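Long-range contact in penicillin-binding protein 2 (Pbp2) (Helicobacter pylori, PDB 5LP5), which probably cross-links peptidoglycan as a penicillin-binding transpeptidase of cell wall synthesis and forms a complex with MreC: residues F392-F404 and L456-P468. Numbering follows the deposited sequence.
Sequences FGEKTGVDLPNEF and LATPHFAINNKQP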
loop_
_atom_site.group_PDB
_atom_site.type_symbol
_atom_site.label_atom_id
_atom_site.label_comp_id
_atom_site.label_asym_id
_atom_site.label_seq_id
_atom_site.Cartn_x
_atom_site.Cartn_y
_atom_site.Cartn_z
ATOM N N PHE A 392 -6.035 -18.560 -35.329
ATOM C CA PHE A 392 -5.848 -17.208 -35.924
ATOM C C PHE A 392 -7.118 -16.346 -36.025
ATOM O O PHE A 392 -7.047 -15.103 -36.218
ATOM C CB PHE A 392 -5.228 -17.313 -37.319
ATOM C CG PHE A 392 -3.737 -17.400 -37.312
ATOM C CD1 PHE A 392 -3.100 -18.597 -37.565
ATOM C CD2 PHE A 392 -2.974 -16.281 -37.053
ATOM C CE1 PHE A 392 -1.720 -18.671 -37.571
ATOM C CE2 PHE A 392 -1.599 -16.350 -37.046
ATOM C CZ PHE A 392 -0.970 -17.545 -37.306
ATOM N N GLY A 393 -8.269 -16.993 -35.907
ATOM C CA GLY A 393 -9.539 -16.280 -36.034
ATOM C C GLY A 393 -9.983 -15.585 -34.765
ATOM O O GLY A 393 -10.578 -14.522 -34.809
ATOM N N GLU A 394 -9.664 -16.201 -33.634
ATOM C CA GLU A 394 -10.304 -15.906 -32.374
ATOM C C GLU A 394 -9.304 -15.470 -31.323
ATOM O O GLU A 394 -8.089 -15.439 -31.561
ATOM C CB GLU A 394 -11.069 -17.153 -31.898
ATOM C CG GLU A 394 -12.249 -17.525 -32.786
ATOM C CD GLU A 394 -13.292 -16.409 -32.890
ATOM O OE1 GLU A 394 -13.515 -15.687 -31.891
ATOM O OE2 GLU A 394 -13.894 -16.250 -33.975
ATOM N N LYS A 395 -9.838 -15.120 -30.158
ATOM C CA LYS A 395 -9.015 -14.759 -29.012
ATOM C C LYS A 395 -8.312 -16.001 -28.479
ATOM O O LYS A 395 -8.907 -17.071 -28.453
ATOM C CB LYS A 395 -9.875 -14.186 -27.882
ATOM C CG LYS A 395 -10.787 -13.033 -28.249
ATOM C CD LYS A 395 -11.480 -12.511 -26.993
ATOM C CE LYS A 395 -12.421 -11.353 -27.300
ATOM N NZ LYS A 395 -12.910 -10.676 -26.064
ATOM N N THR A 396 -7.060 -15.845 -28.054
ATOM C CA THR A 396 -6.352 -16.876 -27.317
ATOM C C THR A 396 -6.986 -17.124 -25.938
ATOM O O THR A 396 -6.863 -18.232 -25.398
ATOM C CB THR A 396 -4.851 -16.548 -27.134
ATOM O OG1 THR A 396 -4.702 -15.337 -26.379
ATOM C CG2 THR A 396 -4.129 -16.409 -28.500
ATOM N N GLY A 397 -7.669 -16.121 -25.381
ATOM C CA GLY A 397 -8.304 -16.232 -24.055
ATOM C C GLY A 397 -7.455 -15.717 -22.892
ATOM O O GLY A 397 -7.548 -16.205 -21.771
ATOM N N VAL A 398 -6.633 -14.715 -23.164
ATOM C CA VAL A 398 -5.679 -14.234 -22.194
ATOM C C VAL A 398 -6.451 -13.502 -21.113
ATOM O O VAL A 398 -7.516 -12.956 -21.384
ATOM C CB VAL A 398 -4.603 -13.356 -22.876
ATOM C CG1 VAL A 398 -5.171 -12.014 -23.283
ATOM C CG2 VAL A 398 -3.390 -13.172 -21.980
ATOM N N ASP A 399 -5.944 -13.539 -19.882
ATOM C CA ASP A 399 -6.608 -12.886 -18.758
ATOM C C ASP A 399 -6.248 -11.384 -18.636
ATOM O O ASP A 399 -5.695 -10.913 -17.627
ATOM C CB ASP A 399 -6.382 -13.668 -17.445
ATOM C CG ASP A 399 -4.916 -13.812 -17.063
ATOM O OD1 ASP A 399 -4.027 -13.703 -17.923
ATOM O OD2 ASP A 399 -4.652 -14.036 -15.874
ATOM N N LEU A 400 -6.569 -10.652 -19.703
ATOM C CA LEU A 400 -6.548 -9.196 -19.724
ATOM C C LEU A 400 -7.867 -8.748 -20.310
ATOM O O LEU A 400 -8.607 -9.559 -20.864
ATOM C CB LEU A 400 -5.404 -8.673 -20.594
ATOM C CG LEU A 400 -3.979 -8.856 -20.096
ATOM C CD1 LEU A 400 -3.001 -8.253 -21.103
ATOM C CD2 LEU A 400 -3.848 -8.196 -18.737
ATOM N N PRO A 401 -8.182 -7.447 -20.191
ATOM C CA PRO A 401 -9.367 -6.947 -20.887
ATOM C C PRO A 401 -9.151 -6.737 -22.400
ATOM O O PRO A 401 -8.040 -6.417 -22.852
ATOM C CB PRO A 401 -9.643 -5.609 -20.190
ATOM C CG PRO A 401 -8.674 -5.502 -19.050
ATOM C CD PRO A 401 -7.537 -6.401 -19.383
ATOM N N ASN A 402 -10.229 -6.932 -23.149
ATOM C CA ASN A 402 -10.300 -6.603 -24.573
ATOM C C ASN A 402 -9.203 -7.217 -25.415
ATOM O O ASN A 402 -8.497 -6.486 -26.074
ATOM C CB ASN A 402 -10.251 -5.082 -24.782
ATOM C CG ASN A 402 -11.564 -4.400 -24.475
ATOM O OD1 ASN A 402 -11.901 -4.131 -23.312
ATOM N ND2 ASN A 402 -12.307 -4.073 -25.533
ATOM N N GLU A 403 -9.058 -8.536 -25.427
ATOM C CA GLU A 403 -8.155 -9.157 -26.398
ATOM C C GLU A 403 -8.746 -9.078 -27.810
ATOM O O GLU A 403 -9.922 -9.350 -28.016
ATOM C CB GLU A 403 -7.888 -10.608 -26.048
ATOM C CG GLU A 403 -6.748 -11.192 -26.854
ATOM C CD GLU A 403 -6.642 -12.685 -26.706
ATOM O OE1 GLU A 403 -7.258 -13.234 -25.770
ATOM O OE2 GLU A 403 -5.939 -13.300 -27.532
ATOM N N PHE A 404 -7.922 -8.696 -28.776
ATOM C CA PHE A 404 -8.357 -8.601 -30.169
ATOM C C PHE A 404 -8.403 -9.960 -30.846
ATOM O O PHE A 404 -7.467 -10.741 -30.735
ATOM C CB PHE A 404 -7.401 -7.709 -30.957
ATOM C CG PHE A 404 -7.629 -6.242 -30.765
ATOM C CD1 PHE A 404 -8.501 -5.765 -29.777
ATOM C CD2 PHE A 404 -6.932 -5.327 -31.539
ATOM C CE1 PHE A 404 -8.696 -4.416 -29.602
ATOM C CE2 PHE A 404 -7.117 -3.975 -31.351
ATOM C CZ PHE A 404 -8.008 -3.522 -30.393
ATOM N N LEU A 456 -3.122 -27.015 -27.598
ATOM C CA LEU A 456 -3.225 -25.545 -27.617
ATOM C C LEU A 456 -3.331 -24.907 -26.229
ATOM O O LEU A 456 -4.297 -25.116 -25.490
ATOM C CB LEU A 456 -4.441 -25.120 -28.450
ATOM C CG LEU A 456 -4.631 -23.616 -28.676
ATOM C CD1 LEU A 456 -3.481 -23.020 -29.482
ATOM C CD2 LEU A 456 -5.966 -23.370 -29.363
ATOM N N ALA A 457 -2.345 -24.099 -25.899
ATOM C CA ALA A 457 -2.298 -23.476 -24.592
ATOM C C ALA A 457 -3.102 -22.193 -24.599
ATOM O O ALA A 457 -3.033 -21.419 -25.547
ATOM C CB ALA A 457 -0.852 -23.171 -24.228
ATOM N N THR A 458 -3.868 -21.971 -23.544
ATOM C CA THR A 458 -4.457 -20.656 -23.284
ATOM C C THR A 458 -3.437 -19.818 -22.505
ATOM O O THR A 458 -3.200 -20.117 -21.319
ATOM C CB THR A 458 -5.744 -20.776 -22.448
ATOM O OG1 THR A 458 -6.729 -21.488 -23.196
ATOM C CG2 THR A 458 -6.292 -19.431 -22.091
ATOM N N PRO A 459 -2.830 -18.776 -23.155
ATOM C CA PRO A 459 -1.870 -17.931 -22.425
ATOM C C PRO A 459 -2.550 -17.222 -21.295
ATOM O O PRO A 459 -3.702 -16.839 -21.443
ATOM C CB PRO A 459 -1.402 -16.919 -23.471
ATOM C CG PRO A 459 -1.725 -17.544 -24.785
ATOM C CD PRO A 459 -2.986 -18.322 -24.546
ATOM N N HIS A 460 -1.874 -17.085 -20.162
ATOM C CA HIS A 460 -2.457 -16.400 -19.020
ATOM C C HIS A 460 -1.348 -15.913 -18.140
ATOM O O HIS A 460 -0.222 -16.322 -18.314
ATOM C CB HIS A 460 -3.451 -17.292 -18.251
ATOM C CG HIS A 460 -2.859 -18.555 -17.721
ATOM N ND1 HIS A 460 -2.652 -19.668 -18.506
ATOM C CD2 HIS A 460 -2.453 -18.893 -16.473
ATOM C CE1 HIS A 460 -2.124 -20.630 -17.769
ATOM N NE2 HIS A 460 -2.000 -20.186 -16.528
ATOM N N PHE A 461 -1.678 -14.996 -17.239
ATOM C CA PHE A 461 -0.715 -14.386 -16.325
ATOM C C PHE A 461 -0.920 -14.855 -14.884
ATOM O O PHE A 461 0.039 -14.999 -14.133
ATOM C CB PHE A 461 -0.830 -12.870 -16.368
ATOM C CG PHE A 461 -0.332 -12.263 -17.648
ATOM C CD1 PHE A 461 1.019 -12.038 -17.849
ATOM C CD2 PHE A 461 -1.219 -11.919 -18.651
ATOM C CE1 PHE A 461 1.477 -11.469 -19.015
ATOM C CE2 PHE A 461 -0.774 -11.349 -19.822
ATOM C CZ PHE A 461 0.576 -11.128 -20.004
ATOM N N ALA A 462 -2.164 -15.081 -14.481
ATOM C CA ALA A 462 -2.456 -15.473 -13.114
ATOM C C ALA A 462 -2.150 -16.962 -12.872
ATOM O O ALA A 462 -2.837 -17.841 -13.397
ATOM C CB ALA A 462 -3.909 -15.169 -12.797
ATOM N N ILE A 463 -1.139 -17.245 -12.050
ATOM C CA ILE A 463 -0.720 -18.627 -11.821
ATOM C C ILE A 463 -1.865 -19.483 -11.330
ATOM O O ILE A 463 -1.978 -20.626 -11.724
ATOM C CB ILE A 463 0.480 -18.729 -10.853
ATOM C CG1 ILE A 463 1.747 -18.246 -11.567
ATOM C CG2 ILE A 463 0.678 -20.172 -10.392
ATOM C CD1 ILE A 463 3.011 -18.266 -10.732
ATOM N N ASN A 464 -2.725 -18.921 -10.488
ATOM C CA ASN A 464 -3.895 -19.649 -9.969
ATOM C C ASN A 464 -5.072 -19.676 -10.964
ATOM O O ASN A 464 -6.204 -19.940 -10.588
ATOM C CB ASN A 464 -4.322 -19.110 -8.583
ATOM C CG ASN A 464 -4.490 -17.582 -8.548
ATOM O OD1 ASN A 464 -4.088 -16.865 -9.464
ATOM N ND2 ASN A 464 -5.036 -17.077 -7.443
ATOM N N ASN A 465 -4.794 -19.429 -12.243
ATOM C CA ASN A 465 -5.772 -19.598 -13.329
ATOM C C ASN A 465 -5.537 -20.911 -14.087
ATOM O O ASN A 465 -4.962 -20.905 -15.165
ATOM C CB ASN A 465 -5.647 -18.425 -14.301
ATOM C CG ASN A 465 -6.956 -18.052 -14.974
ATOM O OD1 ASN A 465 -7.975 -18.744 -14.892
ATOM N ND2 ASN A 465 -6.927 -16.912 -15.643
ATOM N N LYS A 466 -5.993 -22.028 -13.515
ATOM C CA LYS A 466 -5.848 -23.364 -14.125
ATOM C C LYS A 466 -6.577 -23.417 -15.464
ATOM O O LYS A 466 -7.785 -23.642 -15.535
ATOM C CB LYS A 466 -6.411 -24.447 -13.198
ATOM C CG LYS A 466 -6.495 -25.856 -13.804
ATOM C CD LYS A 466 -7.529 -26.719 -13.080
ATOM C CE LYS A 466 -7.555 -28.154 -13.576
ATOM N NZ LYS A 466 -8.490 -28.970 -12.748
ATOM N N GLN A 467 -5.827 -23.205 -16.528
ATOM C CA GLN A 467 -6.390 -23.191 -17.866
ATOM C C GLN A 467 -6.076 -24.513 -18.553
ATOM O O GLN A 467 -4.937 -24.722 -18.978
ATOM C CB GLN A 467 -5.783 -22.036 -18.671
ATOM C CG GLN A 467 -6.338 -20.661 -18.337
ATOM C CD GLN A 467 -7.858 -20.647 -18.386
ATOM O OE1 GLN A 467 -8.513 -20.616 -17.352
ATOM N NE2 GLN A 467 -8.424 -20.716 -19.589
ATOM N N PRO A 468 -7.069 -25.416 -18.656
ATOM C CA PRO A 468 -6.791 -26.682 -19.321
ATOM C C PRO A 468 -6.395 -26.482 -20.773
ATOM O O PRO A 468 -6.835 -25.531 -21.414
ATOM C CB PRO A 468 -8.107 -27.462 -19.219
ATOM C CG PRO A 468 -9.137 -26.465 -18.864
ATOM C CD PRO A 468 -8.440 -25.356 -18.136
#
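The carboxylate of D399 accepts hydrogen bonds from the successive backbone amides of F461 and A462, one on each oxygen. F461 N hydrogen-bonds D399 OD1 at 2.8 Å, on the syn side but 22° out of the carboxylate plane. D399 OD2 receives A462 N (3.0 Å) on its syn lone pair. With CG held between its own backbone N and carbonyl carbon (chi1 60°), D399 brings the group across to the other loop, where Y195 OH also hydrogen-bonds OD2. Backbone and methyl contacts continue the interface: V398 CA makes a CH...O contact with P459 O (3.4 Å), and T458 CG2 touches G397 O.

Both segments are loops between helices of the penicillin-binding transpeptidase domain; V398, P459 and F461 lie against strand 264-270 of its antiparallel sheet, and T396 and V398 against helix 441-453.

Apolar packing gathers at F461, whose CE2 is met obliquely by V398 CG2. L400 CD1 approaches F461 CE2 to 4.0 Å. L264 and I191 also touch the F461 side chain. Farther along, T396 CB sits 3.7 Å from P459 CD. E403 binds the backbone of 396-398: its OE2 accepts from T396 N and T396 OG1 on opposite faces, while OE1 accepts from G397 N and V398 N.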